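Long-range contacts in lipid II:glycine glycyltransferase (Staphylococcus aureus, PDB 6SNR), which probably adds the first glycine of the pentaglycine bridge to the lysine of membrane-bound lipid II, using glycyl-tRNA as donor: residues 104-109 with 387-392; 69-74 with 141-146; 85-90 with 124-129; 52-57 with 75-80. All blocks are in the same frame, centred on the assembly; numbering follows the deposited sequence.

Interaction 1. Residues 104-109 with 387-392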
loop_
_atom_site.group_PDB
_atom_site.type_symbol
_atom_site.label_atom_id
_atom_site.label_comp_id
_atom_site.label_asym_id
_atom_site.label_seq_id
_atom_site.Cartn_x
_atom_site.Cartn_y
_atom_site.Cartn_z
ATOM N N ALA A 104 -7.252 21.805 -20.359
ATOM C CA ALA A 104 -8.035 20.566 -20.361
ATOM C C ALA A 104 -8.408 20.175 -18.915
ATOM O O ALA A 104 -7.754 20.669 -17.991
ATOM C CB ALA A 104 -7.201 19.422 -20.969
ATOM N N ILE A 105 -9.388 19.296 -18.844
ATOM C CA ILE A 105 -9.831 18.611 -17.619
ATOM C C ILE A 105 -9.496 17.133 -17.834
ATOM O O ILE A 105 -10.052 16.471 -18.697
ATOM C CB ILE A 105 -11.338 18.734 -17.392
ATOM C CG1 ILE A 105 -11.716 20.201 -17.155
ATOM C CG2 ILE A 105 -11.791 17.853 -16.214
ATOM C CD1 ILE A 105 -13.185 20.436 -17.360
ATOM N N LYS A 106 -8.597 16.645 -16.992
ATOM C CA LYS A 106 -8.060 15.280 -17.115
ATOM C C LYS A 106 -8.632 14.438 -15.984
ATOM O O LYS A 106 -8.477 14.818 -14.799
ATOM C CB LYS A 106 -6.539 15.325 -17.017
ATOM C CG LYS A 106 -5.844 13.924 -17.078
ATOM C CD LYS A 106 -4.362 14.059 -16.991
ATOM C CE LYS A 106 -3.765 14.808 -18.158
ATOM N NZ LYS A 106 -3.982 14.139 -19.477
ATOM N N ILE A 107 -9.189 13.269 -16.333
ATOM C CA ILE A 107 -9.716 12.377 -15.290
ATOM C C ILE A 107 -9.175 10.949 -15.491
ATOM O O ILE A 107 -8.686 10.599 -16.577
ATOM C CB ILE A 107 -11.240 12.315 -15.281
ATOM C CG1 ILE A 107 -11.765 11.582 -16.543
ATOM C CG2 ILE A 107 -11.896 13.703 -15.176
ATOM C CD1 ILE A 107 -13.229 11.324 -16.539
ATOM N N ASP A 108 -9.224 10.153 -14.416
ATOM C CA ASP A 108 -8.635 8.800 -14.431
ATOM C C ASP A 108 -9.254 7.940 -13.306
ATOM O O ASP A 108 -8.538 7.482 -12.400
ATOM C CB ASP A 108 -7.076 8.797 -14.429
ATOM C CG ASP A 108 -6.423 9.602 -13.341
ATOM O OD1 ASP A 108 -7.109 10.281 -12.543
ATOM O OD2 ASP A 108 -5.201 9.656 -13.268
ATOM N N PRO A 109 -10.568 7.729 -13.346
ATOM C CA PRO A 109 -11.232 7.119 -12.216
ATOM C C PRO A 109 -10.845 5.645 -12.051
ATOM O O PRO A 109 -10.418 5.005 -13.014
ATOM C CB PRO A 109 -12.699 7.272 -12.552
ATOM C CG PRO A 109 -12.743 7.269 -14.057
ATOM C CD PRO A 109 -11.506 8.025 -14.427
ATOM N N GLU A 387 -7.115 7.062 -18.751
ATOM C CA GLU A 387 -7.043 8.506 -18.634
ATOM C C GLU A 387 -7.825 9.147 -19.763
ATOM O O GLU A 387 -7.725 8.706 -20.917
ATOM C CB GLU A 387 -5.582 8.951 -18.640
ATOM C CG GLU A 387 -5.371 10.421 -18.323
ATOM C CD GLU A 387 -3.910 10.720 -18.193
ATOM O OE1 GLU A 387 -3.274 10.304 -17.190
ATOM O OE2 GLU A 387 -3.364 11.403 -19.062
ATOM N N PHE A 388 -8.611 10.186 -19.444
ATOM C CA PHE A 388 -9.463 10.860 -20.414
ATOM C C PHE A 388 -9.315 12.371 -20.239
ATOM O O PHE A 388 -9.221 12.873 -19.117
ATOM C CB PHE A 388 -10.944 10.536 -20.143
ATOM C CG PHE A 388 -11.286 9.062 -20.192
ATOM C CD1 PHE A 388 -11.004 8.237 -19.131
ATOM C CD2 PHE A 388 -11.912 8.512 -21.314
ATOM C CE1 PHE A 388 -11.272 6.898 -19.194
ATOM C CE2 PHE A 388 -12.224 7.159 -21.354
ATOM C CZ PHE A 388 -11.891 6.355 -20.295
ATOM N N ASP A 389 -9.354 13.110 -21.357
ATOM C CA ASP A 389 -9.203 14.556 -21.326
ATOM C C ASP A 389 -10.400 15.206 -22.007
ATOM O O ASP A 389 -10.787 14.794 -23.098
ATOM C CB ASP A 389 -7.933 15.004 -22.025
ATOM C CG ASP A 389 -6.690 14.506 -21.351
ATOM O OD1 ASP A 389 -6.511 14.884 -20.184
ATOM O OD2 ASP A 389 -5.870 13.817 -22.002
ATOM N N TYR A 390 -10.995 16.194 -21.344
ATOM C CA TYR A 390 -12.003 17.074 -21.958
ATOM C C TYR A 390 -11.219 18.318 -22.325
ATOM O O TYR A 390 -10.749 19.075 -21.472
ATOM C CB TYR A 390 -13.169 17.366 -21.027
ATOM C CG TYR A 390 -14.238 18.183 -21.704
ATOM C CD1 TYR A 390 -14.132 19.558 -21.750
ATOM C CD2 TYR A 390 -15.346 17.580 -22.295
ATOM C CE1 TYR A 390 -15.099 20.316 -22.388
ATOM C CE2 TYR A 390 -16.332 18.348 -22.918
ATOM C CZ TYR A 390 -16.178 19.715 -22.965
ATOM O OH TYR A 390 -17.142 20.515 -23.573
ATOM N N ILE A 391 -10.982 18.523 -23.639
ATOM C CA ILE A 391 -9.999 19.482 -24.061
ATOM C C ILE A 391 -10.661 20.869 -24.193
ATOM O O ILE A 391 -11.690 20.996 -24.879
ATOM C CB ILE A 391 -9.317 19.073 -25.411
ATOM C CG1 ILE A 391 -8.561 17.758 -25.214
ATOM C CG2 ILE A 391 -8.393 20.177 -25.910
ATOM C CD1 ILE A 391 -8.185 17.062 -26.514
ATOM N N LEU A 392 -10.053 21.859 -23.552
ATOM C CA LEU A 392 -10.539 23.243 -23.528
ATOM C C LEU A 392 -9.785 24.147 -24.474
ATOM O O LEU A 392 -10.337 25.129 -24.984
ATOM C CB LEU A 392 -10.463 23.809 -22.099
ATOM C CG LEU A 392 -11.331 23.053 -21.117
ATOM C CD1 LEU A 392 -10.992 23.441 -19.687
ATOM C CD2 LEU A 392 -12.814 23.179 -21.411
HETATM O O HOH W 1 -3.691 8.545 -15.177
#
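Lys-106 reaches across to two acids, Glu-387 and Asp-389, in a salt-bridge network on one face of an antiparallel strand pair. Its chain runs straight to CD, then bends at chi3 and again at chi4 (-62°), which sets NZ beside Asp-389 OD1 at 2.7 Å, on that oxygen's syn lone pair. Lys-106 NZ also meets Glu-387 OE2 at 2.8 Å, coming from above the carboxylate plane. Glu-401 adds a third acid to the ammonium, and Tyr-397 hydrogen-bonds Asp-389 OD2. A water donates to both Glu-387 OE1 and Asp-108 OD2, probably easing the closeness of two like charges; OD2 is also hydrogen-bonded to Tyr-71 OH.

Two hydrogen-bonded pairs zip the backbones together. Ile-105 and Tyr-390 exchange both N-H...O bonds, as do Ile-107 and Phe-388, where Ile-107 N lies 2.8 Å from Phe-388 O.

The face carrying Ile-105, Ile-107, Phe-388 and Tyr-390 is largely apolar. Ile-107 CG1 packs on Phe-388 CB at 3.8 Å. Leu-392, just past strand 388-391, brings CD1 to 4.2 Å from Ile-105 CG1.

Strand 102-107 also bonds to strand 68-78, and strand 388-391 to strand 129-130, while helices 83-99 and 117-125 pack on the isoleucine face.

Interaction 2. Residues 69-74 with 141-146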
loop_
_atom_site.group_PDB
_atom_site.type_symbol
_atom_site.label_atom_id
_atom_site.label_comp_id
_atom_site.label_asym_id
_atom_site.label_seq_id
_atom_site.Cartn_x
_atom_site.Cartn_y
_atom_site.Cartn_z
ATOM N N LEU A 69 -3.229 23.076 -15.988
ATOM C CA LEU A 69 -3.911 21.793 -16.114
ATOM C C LEU A 69 -4.914 21.636 -14.966
ATOM O O LEU A 69 -4.556 21.966 -13.846
ATOM C CB LEU A 69 -2.924 20.613 -16.037
ATOM C CG LEU A 69 -3.577 19.183 -16.100
ATOM C CD1 LEU A 69 -4.382 18.898 -17.358
ATOM C CD2 LEU A 69 -2.549 18.073 -15.848
ATOM N N CYS A 70 -6.122 21.200 -15.281
ATOM C CA CYS A 70 -7.111 20.722 -14.295
ATOM C C CYS A 70 -7.019 19.213 -14.229
ATOM O O CYS A 70 -7.398 18.507 -15.173
ATOM C CB CYS A 70 -8.537 21.149 -14.673
ATOM S SG CYS A 70 -9.806 20.588 -13.514
ATOM N N TYR A 71 -6.533 18.676 -13.102
ATOM C CA TYR A 71 -6.388 17.237 -12.981
ATOM C C TYR A 71 -7.254 16.724 -11.830
ATOM O O TYR A 71 -7.035 17.122 -10.664
ATOM C CB TYR A 71 -4.921 16.889 -12.776
ATOM C CG TYR A 71 -4.599 15.411 -12.602
ATOM C CD1 TYR A 71 -5.337 14.411 -13.235
ATOM C CD2 TYR A 71 -3.595 15.034 -11.705
ATOM C CE1 TYR A 71 -5.068 13.054 -13.022
ATOM C CE2 TYR A 71 -3.310 13.678 -11.490
ATOM C CZ TYR A 71 -4.033 12.711 -12.171
ATOM O OH TYR A 71 -3.756 11.365 -11.902
ATOM N N ILE A 72 -8.211 15.899 -12.174
ATOM C CA ILE A 72 -9.163 15.276 -11.228
ATOM C C ILE A 72 -8.633 13.880 -10.960
ATOM O O ILE A 72 -9.080 12.902 -11.562
ATOM C CB ILE A 72 -10.615 15.255 -11.731
ATOM C CG1 ILE A 72 -11.047 16.667 -12.199
ATOM C CG2 ILE A 72 -11.571 14.712 -10.655
ATOM C CD1 ILE A 72 -12.481 16.820 -12.631
ATOM N N SER A 73 -7.664 13.805 -10.050
ATOM C CA SER A 73 -6.843 12.547 -9.884
ATOM C C SER A 73 -7.671 11.460 -9.201
ATOM O O SER A 73 -8.105 11.587 -8.028
ATOM C CB SER A 73 -5.560 12.836 -9.070
ATOM O OG SER A 73 -5.818 13.475 -7.796
ATOM N N ARG A 74 -7.935 10.371 -9.942
ATOM C CA ARG A 74 -8.837 9.293 -9.531
ATOM C C ARG A 74 -10.298 9.732 -9.249
ATOM O O ARG A 74 -11.041 9.063 -8.565
ATOM C CB ARG A 74 -8.244 8.501 -8.352
ATOM C CG ARG A 74 -6.969 7.732 -8.731
ATOM C CD ARG A 74 -7.343 6.479 -9.428
ATOM N NE ARG A 74 -6.191 5.599 -9.700
ATOM C CZ ARG A 74 -5.818 5.161 -10.902
ATOM N NH1 ARG A 74 -6.447 5.549 -12.005
ATOM N NH2 ARG A 74 -4.789 4.275 -10.945
ATOM N N TYR A 141 0.288 8.156 -19.534
ATOM C CA TYR A 141 -0.661 8.655 -18.562
ATOM C C TYR A 141 -0.031 8.752 -17.181
ATOM O O TYR A 141 0.988 8.172 -16.910
ATOM C CB TYR A 141 -1.935 7.825 -18.577
ATOM C CG TYR A 141 -1.852 6.374 -19.086
ATOM C CD1 TYR A 141 -1.342 5.402 -18.295
ATOM C CD2 TYR A 141 -2.425 6.005 -20.313
ATOM C CE1 TYR A 141 -1.334 4.083 -18.682
ATOM C CE2 TYR A 141 -2.421 4.663 -20.735
ATOM C CZ TYR A 141 -1.843 3.724 -19.914
ATOM O OH TYR A 141 -1.871 2.406 -20.283
ATOM N N ILE A 142 -0.681 9.537 -16.294
ATOM C CA ILE A 142 -0.101 9.878 -15.017
ATOM C C ILE A 142 -0.075 8.719 -14.001
ATOM O O ILE A 142 0.953 8.481 -13.362
ATOM C CB ILE A 142 -0.827 11.097 -14.411
ATOM C CG1 ILE A 142 -0.712 12.291 -15.357
ATOM C CG2 ILE A 142 -0.260 11.438 -13.037
ATOM C CD1 ILE A 142 -1.496 13.520 -14.871
ATOM N N GLN A 143 -1.197 8.071 -13.826
ATOM C CA GLN A 143 -1.300 6.979 -12.875
ATOM C C GLN A 143 -1.086 5.646 -13.579
ATOM O O GLN A 143 -1.318 5.519 -14.774
ATOM C CB GLN A 143 -2.658 6.944 -12.191
ATOM C CG GLN A 143 -3.025 8.218 -11.410
ATOM C CD GLN A 143 -2.093 8.560 -10.297
ATOM O OE1 GLN A 143 -1.524 7.670 -9.625
ATOM N NE2 GLN A 143 -1.900 9.871 -10.057
ATOM N N PRO A 144 -0.715 4.632 -12.790
ATOM C CA PRO A 144 -0.772 3.280 -13.395
ATOM C C PRO A 144 -2.195 2.916 -13.808
ATOM O O PRO A 144 -3.195 3.199 -13.116
ATOM C CB PRO A 144 -0.317 2.367 -12.260
ATOM C CG PRO A 144 0.376 3.226 -11.239
ATOM C CD PRO A 144 -0.266 4.600 -11.396
ATOM N N ARG A 145 -2.321 2.272 -14.976
ATOM C CA ARG A 145 -3.591 1.787 -15.473
ATOM C C ARG A 145 -3.851 0.356 -15.030
ATOM O O ARG A 145 -4.930 -0.155 -15.225
ATOM C CB ARG A 145 -3.656 1.893 -17.025
ATOM C CG ARG A 145 -5.054 1.688 -17.553
ATOM C CD ARG A 145 -5.210 1.926 -19.061
ATOM N NE ARG A 145 -4.560 0.868 -19.844
ATOM C CZ ARG A 145 -5.118 -0.313 -20.093
ATOM N NH1 ARG A 145 -6.300 -0.626 -19.593
ATOM N NH2 ARG A 145 -4.447 -1.220 -20.797
ATOM N N MET A 146 -2.826 -0.308 -14.468
ATOM C CA MET A 146 -2.983 -1.613 -13.865
ATOM C C MET A 146 -2.313 -1.606 -12.507
ATOM O O MET A 146 -1.192 -1.111 -12.381
ATOM C CB MET A 146 -2.351 -2.705 -14.778
ATOM C CG MET A 146 -2.918 -2.716 -16.162
ATOM S SD MET A 146 -1.931 -3.829 -17.244
ATOM C CE MET A 146 -2.720 -3.410 -18.774
HETATM O O HOH W 2 -5.910 4.326 -14.514
HETATM O O HOH W 3 -3.145 5.540 -8.532
#
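Tyr-71 and Ile-142 meet tip to tip: CD1 of Ile-142 sits over the centre of the phenol ring, 3.8 Å from its centroid and only 12° off the normal, a CH-pi contact. Ser-73 CB lies against the opposite face, nearer the rim. At the ring's outer edge Gln-143 NE2 donates to Tyr-71 OH at 3.0 Å, with the amide and ring planes 9° apart, so the two flat groups lie nearly in one plane. Gln-143 bends at chi2 (-61°), which brings CD back toward the phenol.

The second grip is Arg-74. Its NH2 donates to Pro-144 O at 2.9 Å, in the plane of both the guanidinium and the carbonyl, while Gln-143 CB covers one guanidinium face 3.6 Å from Arg-74 NH2. One water links Arg-74 NH1 to the same Pro-144 O; another donates to Gln-143 OE1 and accepts a weak bond from Arg-74 NH2.

Farther out, Asp-108 takes a hydrogen bond from Arg-74 N through OD1 and bonds Tyr-71 OH through OD2, so one carboxylate holds both residues. Glu-387 OE1 accepts from Ile-142 N, a further tie to the loop.

The contact thus ties strand 68-78 to the irregular linker that leads into strand 146-151 of the second sheet. Gln-143 and Asp-108 together grip the hydroxyl of buried Tyr-71, and the Arg-74 charge is probably stabilised by the Pro-144 carbonyl and two waters.

Interaction 3. Residues 85-90 with 124-129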
loop_
_atom_site.group_PDB
_atom_site.type_symbol
_atom_site.label_atom_id
_atom_site.label_comp_id
_atom_site.label_asym_id
_atom_site.label_seq_id
_atom_site.Cartn_x
_atom_site.Cartn_y
_atom_site.Cartn_z
ATOM N N ALA A 85 -25.809 12.754 -13.174
ATOM C CA ALA A 85 -24.791 13.182 -12.216
ATOM C C ALA A 85 -23.470 13.407 -12.933
ATOM O O ALA A 85 -22.734 14.366 -12.644
ATOM C CB ALA A 85 -24.624 12.128 -11.125
ATOM N N LEU A 86 -23.098 12.491 -13.818
ATOM C CA LEU A 86 -21.862 12.681 -14.590
ATOM C C LEU A 86 -21.868 13.988 -15.377
ATOM O O LEU A 86 -20.901 14.763 -15.312
ATOM C CB LEU A 86 -21.618 11.497 -15.529
ATOM C CG LEU A 86 -20.354 11.481 -16.376
ATOM C CD1 LEU A 86 -19.073 11.477 -15.535
ATOM C CD2 LEU A 86 -20.423 10.252 -17.277
ATOM N N ASN A 87 -22.963 14.267 -16.130
ATOM C CA ASN A 87 -23.027 15.533 -16.873
ATOM C C ASN A 87 -22.941 16.762 -15.981
ATOM O O ASN A 87 -22.306 17.762 -16.313
ATOM C CB ASN A 87 -24.343 15.581 -17.684
ATOM C CG ASN A 87 -24.565 16.909 -18.392
ATOM O OD1 ASN A 87 -25.501 17.660 -18.032
ATOM N ND2 ASN A 87 -23.733 17.217 -19.388
ATOM N N ALA A 88 -23.622 16.698 -14.841
ATOM C CA ALA A 88 -23.598 17.821 -13.916
ATOM C C ALA A 88 -22.219 18.087 -13.344
ATOM O O ALA A 88 -21.780 19.234 -13.224
ATOM C CB ALA A 88 -24.586 17.615 -12.825
ATOM N N LEU A 89 -21.507 17.007 -12.996
ATOM C CA LEU A 89 -20.121 17.163 -12.613
ATOM C C LEU A 89 -19.257 17.794 -13.692
ATOM O O LEU A 89 -18.425 18.692 -13.390
ATOM C CB LEU A 89 -19.525 15.799 -12.155
ATOM C CG LEU A 89 -20.038 15.299 -10.824
ATOM C CD1 LEU A 89 -19.726 13.832 -10.635
ATOM C CD2 LEU A 89 -19.491 16.107 -9.663
ATOM N N LEU A 90 -19.402 17.341 -14.949
ATOM C CA LEU A 90 -18.642 17.996 -16.048
ATOM C C LEU A 90 -19.003 19.496 -16.195
ATOM O O LEU A 90 -18.126 20.327 -16.333
ATOM C CB LEU A 90 -18.808 17.233 -17.371
ATOM C CG LEU A 90 -18.045 17.799 -18.570
ATOM C CD1 LEU A 90 -16.549 17.940 -18.355
ATOM C CD2 LEU A 90 -18.338 16.936 -19.825
ATOM N N LYS A 124 -17.211 9.202 -23.754
ATOM C CA LYS A 124 -17.061 9.461 -25.178
ATOM C C LYS A 124 -18.158 10.402 -25.679
ATOM O O LYS A 124 -17.868 11.356 -26.360
ATOM C CB LYS A 124 -17.025 8.154 -25.970
ATOM C CG LYS A 124 -16.729 8.369 -27.436
ATOM C CD LYS A 124 -16.749 7.071 -28.218
ATOM C CE LYS A 124 -16.127 7.295 -29.594
ATOM N NZ LYS A 124 -16.184 6.040 -30.398
ATOM N N ALA A 125 -19.396 10.142 -25.288
ATOM C CA ALA A 125 -20.537 10.966 -25.672
ATOM C C ALA A 125 -20.453 12.400 -25.170
ATOM O O ALA A 125 -20.912 13.337 -25.841
ATOM C CB ALA A 125 -21.825 10.310 -25.208
ATOM N N LEU A 126 -19.831 12.594 -24.005
ATOM C CA LEU A 126 -19.630 13.934 -23.471
ATOM C C LEU A 126 -18.426 14.696 -24.057
ATOM O O LEU A 126 -18.187 15.832 -23.684
ATOM C CB LEU A 126 -19.485 13.853 -21.935
ATOM C CG LEU A 126 -20.743 13.496 -21.134
ATOM C CD1 LEU A 126 -20.387 13.158 -19.699
ATOM C CD2 LEU A 126 -21.741 14.639 -21.167
ATOM N N GLY A 127 -17.619 14.071 -24.910
ATOM C CA GLY A 127 -16.530 14.756 -25.551
ATOM C C GLY A 127 -15.121 14.500 -25.026
ATOM O O GLY A 127 -14.156 15.104 -25.506
ATOM N N PHE A 128 -14.993 13.588 -24.061
ATOM C CA PHE A 128 -13.683 13.224 -23.546
ATOM C C PHE A 128 -12.936 12.361 -24.560
ATOM O O PHE A 128 -13.544 11.527 -25.234
ATOM C CB PHE A 128 -13.772 12.359 -22.288
ATOM C CG PHE A 128 -14.042 13.130 -21.008
ATOM C CD1 PHE A 128 -12.997 13.578 -20.241
ATOM C CD2 PHE A 128 -15.339 13.337 -20.548
ATOM C CE1 PHE A 128 -13.235 14.274 -19.038
ATOM C CE2 PHE A 128 -15.577 14.038 -19.368
ATOM C CZ PHE A 128 -14.531 14.505 -18.622
ATOM N N LYS A 129 -11.655 12.605 -24.659
ATOM C CA LYS A 129 -10.741 11.797 -25.485
ATOM C C LYS A 129 -9.932 10.856 -24.594
ATOM O O LYS A 129 -9.420 11.230 -23.539
ATOM C CB LYS A 129 -9.824 12.691 -26.291
ATOM C CG LYS A 129 -10.559 13.819 -27.032
ATOM C CD LYS A 129 -11.690 13.336 -27.932
ATOM C CE LYS A 129 -12.487 14.504 -28.485
ATOM N NZ LYS A 129 -13.687 14.027 -29.224
#
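Leu-126 pushes its side chain against helix 83-99, where Leu-86, Asn-87 and Leu-90 receive it. All of the contacts across this interface are van der Waals. Among the aliphatic ones, Leu-126 CD1 rests 3.7 Å from Leu-86 CG and almost as close to CD2 of the same residue. One turn later along the helix, Leu-90 CD2 passes Leu-126 CB at 3.9 Å, the two side chains sliding past each other in opposite directions. Leu-86 and Leu-90 have CG anti to the backbone N (chi1 -178° in Leu-86), which sets CG on the side of Leu-126.

One polar side chain takes part: Asn-87 ND2 lies 3.7 Å from Leu-126 CD2, with the side chains crossing at about a right angle, a packing contact only.

The aromatic contribution comes from Phe-128, whose CZ meets Leu-90 CD1 at 4.0 Å. Phe-128 also touches Leu-123 and Phe-388, so its ring joins the helices to strand 388-391.

The backbone turn that places these groups is a Schellman motif at the end of helix 117-125. Gly-127 adopts a positive phi of 103°, where a side chain would jam against the preceding carbonyl O, and its N bonds back to Lys-124 O.

Apolar packing joins helix 83-99 to the end of helix 117-125 on one side of the sheet, with dispersion and burial of apolar surface rather than directional bonding as the glue.

Interaction 4. Residues 52-57 with 75-80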
loop_
_atom_site.group_PDB
_atom_site.type_symbol
_atom_site.label_atom_id
_atom_site.label_comp_id
_atom_site.label_asym_id
_atom_site.label_seq_id
_atom_site.Cartn_x
_atom_site.Cartn_y
_atom_site.Cartn_z
ATOM N N GLN A 52 -24.979 12.875 -5.047
ATOM C CA GLN A 52 -24.873 11.750 -6.013
ATOM C C GLN A 52 -23.473 11.663 -6.651
ATOM O O GLN A 52 -23.128 10.628 -7.242
ATOM C CB GLN A 52 -25.961 11.808 -7.096
ATOM C CG GLN A 52 -27.378 11.562 -6.579
ATOM C CD GLN A 52 -28.390 11.496 -7.710
ATOM O OE1 GLN A 52 -28.053 11.174 -8.857
ATOM N NE2 GLN A 52 -29.646 11.805 -7.398
ATOM N N GLY A 53 -22.662 12.712 -6.532
ATOM C CA GLY A 53 -21.251 12.640 -7.023
ATOM C C GLY A 53 -20.440 13.817 -6.537
ATOM O O GLY A 53 -20.992 14.896 -6.290
ATOM N N VAL A 54 -19.119 13.636 -6.422
ATOM C CA VAL A 54 -18.208 14.690 -6.054
ATOM C C VAL A 54 -16.950 14.598 -6.862
ATOM O O VAL A 54 -16.716 13.577 -7.553
ATOM C CB VAL A 54 -17.818 14.620 -4.558
ATOM C CG1 VAL A 54 -19.068 14.636 -3.700
ATOM C CG2 VAL A 54 -17.003 13.350 -4.275
ATOM N N ALA A 55 -16.166 15.642 -6.801
ATOM C CA ALA A 55 -14.841 15.626 -7.404
ATOM C C ALA A 55 -13.973 16.693 -6.779
ATOM O O ALA A 55 -14.433 17.784 -6.425
ATOM C CB ALA A 55 -14.945 15.778 -8.924
ATOM N N GLN A 56 -12.713 16.359 -6.588
ATOM C CA GLN A 56 -11.696 17.249 -6.174
ATOM C C GLN A 56 -10.764 17.526 -7.365
ATOM O O GLN A 56 -10.190 16.620 -7.956
ATOM C CB GLN A 56 -10.886 16.614 -5.049
ATOM C CG GLN A 56 -9.815 17.479 -4.550
ATOM C CD GLN A 56 -9.266 16.959 -3.263
ATOM O OE1 GLN A 56 -8.494 15.983 -3.241
ATOM N NE2 GLN A 56 -9.682 17.570 -2.192
ATOM N N LEU A 57 -10.692 18.779 -7.747
ATOM C CA LEU A 57 -9.911 19.264 -8.900
ATOM C C LEU A 57 -8.628 19.833 -8.424
ATOM O O LEU A 57 -8.605 20.695 -7.511
ATOM C CB LEU A 57 -10.724 20.381 -9.640
ATOM C CG LEU A 57 -11.962 20.020 -10.448
ATOM C CD1 LEU A 57 -13.014 19.192 -9.775
ATOM C CD2 LEU A 57 -12.573 21.337 -10.972
ATOM N N GLY A 75 -10.706 10.837 -9.873
ATOM C CA GLY A 75 -12.121 11.216 -9.988
ATOM C C GLY A 75 -12.564 11.175 -11.429
ATOM O O GLY A 75 -11.795 10.700 -12.288
ATOM N N PHE A 76 -13.785 11.649 -11.739
ATOM C CA PHE A 76 -14.824 11.975 -10.762
ATOM C C PHE A 76 -15.253 10.782 -9.896
ATOM O O PHE A 76 -15.188 9.615 -10.316
ATOM C CB PHE A 76 -16.118 12.409 -11.469
ATOM C CG PHE A 76 -15.961 13.387 -12.618
ATOM C CD1 PHE A 76 -15.737 14.743 -12.395
ATOM C CD2 PHE A 76 -16.075 12.946 -13.925
ATOM C CE1 PHE A 76 -15.681 15.639 -13.431
ATOM C CE2 PHE A 76 -16.013 13.837 -14.980
ATOM C CZ PHE A 76 -15.829 15.185 -14.737
ATOM N N VAL A 77 -15.737 11.068 -8.700
ATOM C CA VAL A 77 -16.269 10.058 -7.774
ATOM C C VAL A 77 -17.785 10.020 -7.935
ATOM O O VAL A 77 -18.542 10.800 -7.322
ATOM C CB VAL A 77 -15.830 10.293 -6.338
ATOM C CG1 VAL A 77 -16.361 9.179 -5.447
ATOM C CG2 VAL A 77 -14.314 10.378 -6.240
ATOM N N VAL A 78 -18.204 9.118 -8.813
ATOM C CA VAL A 78 -19.577 9.032 -9.287
ATOM C C VAL A 78 -19.803 7.652 -9.898
ATOM O O VAL A 78 -18.878 7.027 -10.336
ATOM C CB VAL A 78 -19.910 10.152 -10.297
ATOM C CG1 VAL A 78 -19.208 10.006 -11.643
ATOM C CG2 VAL A 78 -21.412 10.266 -10.494
ATOM N N ASP A 79 -21.049 7.208 -9.902
ATOM C CA ASP A 79 -21.479 6.062 -10.708
ATOM C C ASP A 79 -21.519 6.517 -12.174
ATOM O O ASP A 79 -22.326 7.379 -12.527
ATOM C CB ASP A 79 -22.835 5.571 -10.174
ATOM C CG ASP A 79 -23.415 4.399 -10.959
ATOM O OD1 ASP A 79 -22.844 3.982 -11.995
ATOM O OD2 ASP A 79 -24.478 3.902 -10.513
ATOM N N TYR A 80 -20.641 5.946 -13.012
ATOM C CA TYR A 80 -20.466 6.359 -14.424
ATOM C C TYR A 80 -21.664 5.922 -15.279
ATOM O O TYR A 80 -21.784 6.385 -16.416
ATOM C CB TYR A 80 -19.110 5.903 -15.007
ATOM C CG TYR A 80 -17.993 6.793 -14.514
ATOM C CD1 TYR A 80 -17.445 6.624 -13.235
ATOM C CD2 TYR A 80 -17.539 7.879 -15.269
ATOM C CE1 TYR A 80 -16.473 7.502 -12.742
ATOM C CE2 TYR A 80 -16.588 8.751 -14.796
ATOM C CZ TYR A 80 -16.043 8.564 -13.529
ATOM O OH TYR A 80 -15.135 9.473 -13.089
HETATM O O HOH W 4 -22.933 8.124 -7.805
#
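The beta hairpin of strands 50-61 and 68-78 brings these residues together, in one of the two mixed sheets of this FemABX-family protein. Val-54 and Val-77 form its antiparallel hydrogen-bonded pair here. Val-54 N donates to Val-77 O at 3.0 Å, and Val-77 N returns a bond to Val-54 O at 2.9 Å. The two valines stand side by side on the same face, Val-54 CG2 packed 3.9 Å from Val-77 CB. That CG2 occupies the crowded position between backbone N and carbonyl carbon, while Phe-14 of helix 8-17 lies against both valines.

On the neighbouring strand side, Gln-52 and Gly-53 both face Val-45 in a classic beta bulge. Gly-53 is close-packed: its CA approaches Val-77 O at 3.3 Å in a CA-H...O contact, and a side chain there would press on Val-78 CG2. Val-78 CG2 lies 3.7 Å from Gln-52 O. A water donates to that carbonyl and accepts from Asp-79 N, linking the two segments.

Toward the other end the peptide before Phe-76 is cis. Tyr-80 folds back over this corner, and its OH donates to Phe-76 O at 2.8 Å, a bond within one segment. Leu-86 of helix 83-99 packs on both aromatic rings. Across the hairpin, the methyl CB of Ala-55 lies in the plane of the Phe-76 ring, 3.7 Å from its CD1.

How the interactions relate
Interactions 1, 2 and 4 share one mixed sheet, in which strands 50-61, 68-78, 102-107 and 388-391 are consecutive. Interactions 1 and 2, with centres about 9 Å apart, meet through Asp-108 and Glu-387. Interaction 3 packs on the same sheet; Lys-129 N approaches Asp-389 O at 2.8 Å, and Leu-86 CD1 lies 3.7 Å from Phe-76 CD2 of interaction 4. Interactions 2 and 3 do not touch, their nearest atoms being about 6 Å apart. No bound substrate marks a pocket here; segment 141-146 runs into strand 146-151 of the second sheet, and 387-392 follows strand 380-383 of that sheet.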